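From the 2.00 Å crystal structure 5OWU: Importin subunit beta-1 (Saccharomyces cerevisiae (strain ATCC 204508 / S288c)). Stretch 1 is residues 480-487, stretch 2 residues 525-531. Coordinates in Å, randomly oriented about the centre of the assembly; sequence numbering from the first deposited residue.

Stretch 1 480-487: LVEQLAEA
Stretch 2 525-531: TTMVEYA

Both stretches are largely helical and belong to one chain, each helix entering from earlier in the sequence. Residues 480-484 (phi/psi from -57/-50 at Leu480 to -101/-19 at Leu484) and 525-530 run in nearly the same direction, their axes inclined by 23° and approaching to 10.1 Å. In the first, Leu484 N and Ala485 N donate to Leu480 O and Val481 O, both at 2.9 Å; in the second, Glu529 N reaches Thr525 O at 2.9 Å and Tyr530 N reaches Thr526 O at 3.0 Å. Ala487 and Ala531 leave in extended conformations (-56/150 and -65/143). The register sets Val481 CA 7.3 Å from Met527 CA and Ala485 CA 6.8 Å from Tyr530 CA.

The contact buries 312 Å² in total and contains no direct hydrogen bond between the stretches; apolar packing dominates. Val481, chi1 t, points toward the second helix and divides its methyls: CG2 lies 3.6 Å from Met527 SD, whereas CG1 lies 3.7 Å from Tyr530 CB and 4.0 Å from Thr526 CG2. Met527 starts away from the partner, but its m, m, m rotamer brings the flexible thioether back to Val481.

Tyr530 (chi1 -75°, chi2 88°) contributes the largest covered area, 95 Å². Its ring has Glu482 CA over one face, and Ala485 CB approaches CD2 obliquely at 3.5 Å, the small methyl suiting the close backbone spacing there. Glu482, whose CA-to-CB bond points sideways, has chi1 m, chi2 t and chi3 -11°, which leaves CG 3.6 Å from Tyr530 OH. Its carboxylate joins the helices through water: the water donates to Glu482 OE2 at 2.8 Å and hydrogen-bonds Thr526 OG1 at 2.7 Å. Thr526, chi1 m, thus combines a packing methyl with a polar hydroxyl. The poorly ordered Glu486 places OE2 near the ring edge, 4.3 Å from Tyr530 CE2.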

# COMPACT_ATOMS: atom_id res chain seq x y z
N LEU A 480 -4.38 5.00 24.57
CA LEU A 480 -4.24 5.76 25.81
C LEU A 480 -2.78 5.91 26.19
O LEU A 480 -2.32 7.01 26.51
CB LEU A 480 -5.01 5.07 26.94
CG LEU A 480 -6.50 5.33 27.03
CD1 LEU A 480 -7.11 4.41 28.08
CD2 LEU A 480 -6.78 6.79 27.36
N VAL A 481 -2.04 4.80 26.20
CA VAL A 481 -0.64 4.85 26.61
C VAL A 481 0.17 5.71 25.65
O VAL A 481 0.97 6.55 26.07
CB VAL A 481 -0.07 3.42 26.73
CG1 VAL A 481 1.43 3.45 26.98
CG2 VAL A 481 -0.79 2.67 27.83
N GLU A 482 -0.03 5.51 24.35
CA GLU A 482 0.74 6.26 23.36
C GLU A 482 0.51 7.76 23.49
O GLU A 482 1.45 8.55 23.40
CB GLU A 482 0.37 5.79 21.95
CG GLU A 482 1.04 4.50 21.52
CD GLU A 482 0.61 4.05 20.13
OE1 GLU A 482 -0.35 4.62 19.59
OE2 GLU A 482 1.23 3.11 19.60
N GLN A 483 -0.74 8.17 23.71
CA GLN A 483 -1.05 9.59 23.72
C GLN A 483 -0.80 10.25 25.07
O GLN A 483 -0.59 11.46 25.12
CB GLN A 483 -2.51 9.80 23.30
CG GLN A 483 -2.78 9.36 21.88
CD GLN A 483 -2.02 10.18 20.87
OE1 GLN A 483 -1.30 9.65 20.02
NE2 GLN A 483 -2.17 11.49 20.95
N LEU A 484 -0.80 9.49 26.17
CA LEU A 484 -0.63 10.10 27.48
C LEU A 484 0.78 9.95 28.04
O LEU A 484 1.15 10.71 28.94
CB LEU A 484 -1.63 9.50 28.47
CG LEU A 484 -3.10 9.79 28.15
CD1 LEU A 484 -4.02 9.04 29.09
CD2 LEU A 484 -3.37 11.29 28.24
N ALA A 485 1.58 9.01 27.53
CA ALA A 485 2.88 8.76 28.12
C ALA A 485 3.81 9.97 28.00
O ALA A 485 4.68 10.16 28.86
CB ALA A 485 3.53 7.55 27.46
N GLU A 486 3.64 10.80 26.97
CA GLU A 486 4.61 11.86 26.71
C GLU A 486 4.48 13.02 27.68
O GLU A 486 5.49 13.64 28.03
CB GLU A 486 4.46 12.37 25.27
CG GLU A 486 4.50 11.27 24.20
CD GLU A 486 5.82 10.52 24.15
OE1 GLU A 486 6.45 10.50 23.06
OE2 GLU A 486 6.24 9.96 25.18
N ALA A 487 3.27 13.33 28.12
CA ALA A 487 3.08 14.38 29.11
C ALA A 487 3.91 14.10 30.36
O ALA A 487 4.18 12.95 30.71
CB ALA A 487 1.60 14.48 29.49
N THR A 525 3.17 -5.24 24.36
CA THR A 525 4.37 -4.69 23.75
C THR A 525 4.41 -3.18 23.94
O THR A 525 5.42 -2.62 24.39
CB THR A 525 4.43 -5.07 22.27
OG1 THR A 525 4.55 -6.50 22.17
CG2 THR A 525 5.62 -4.43 21.59
N THR A 526 3.28 -2.51 23.68
CA THR A 526 3.20 -1.08 23.95
C THR A 526 3.54 -0.79 25.41
O THR A 526 4.34 0.11 25.71
CB THR A 526 1.80 -0.56 23.59
OG1 THR A 526 1.59 -0.70 22.18
CG2 THR A 526 1.64 0.90 23.97
N MET A 527 2.97 -1.57 26.34
CA MET A 527 3.23 -1.29 27.75
C MET A 527 4.73 -1.35 28.01
O MET A 527 5.28 -0.52 28.75
CB MET A 527 2.50 -2.27 28.66
CG MET A 527 1.01 -2.35 28.47
SD MET A 527 0.21 -0.76 28.54
CE MET A 527 0.16 -0.44 30.30
N VAL A 528 5.40 -2.32 27.40
CA VAL A 528 6.83 -2.45 27.61
C VAL A 528 7.55 -1.23 27.06
O VAL A 528 8.37 -0.61 27.74
CB VAL A 528 7.36 -3.74 26.96
CG1 VAL A 528 8.89 -3.77 26.99
CG2 VAL A 528 6.79 -4.95 27.65
N GLU A 529 7.19 -0.83 25.84
CA GLU A 529 8.00 0.15 25.14
C GLU A 529 7.86 1.53 25.77
O GLU A 529 8.80 2.33 25.73
CB GLU A 529 7.62 0.14 23.67
CG GLU A 529 8.08 -1.17 22.99
CD GLU A 529 7.60 -1.35 21.57
OE1 GLU A 529 6.53 -0.79 21.22
OE2 GLU A 529 8.28 -2.07 20.80
N TYR A 530 6.73 1.82 26.43
CA TYR A 530 6.54 3.09 27.10
C TYR A 530 6.81 3.03 28.60
O TYR A 530 6.64 4.05 29.28
CB TYR A 530 5.12 3.61 26.85
CG TYR A 530 4.94 4.15 25.45
CD1 TYR A 530 4.57 3.33 24.40
CD2 TYR A 530 5.16 5.50 25.18
CE1 TYR A 530 4.41 3.83 23.12
CE2 TYR A 530 5.01 6.01 23.91
CZ TYR A 530 4.63 5.17 22.88
OH TYR A 530 4.47 5.68 21.62
N ALA A 531 7.24 1.89 29.14
CA ALA A 531 7.42 1.78 30.58
C ALA A 531 8.53 2.72 31.05
O ALA A 531 9.53 2.91 30.36
CB ALA A 531 7.73 0.35 31.00
O HOH W 1 2.90 1.23 20.81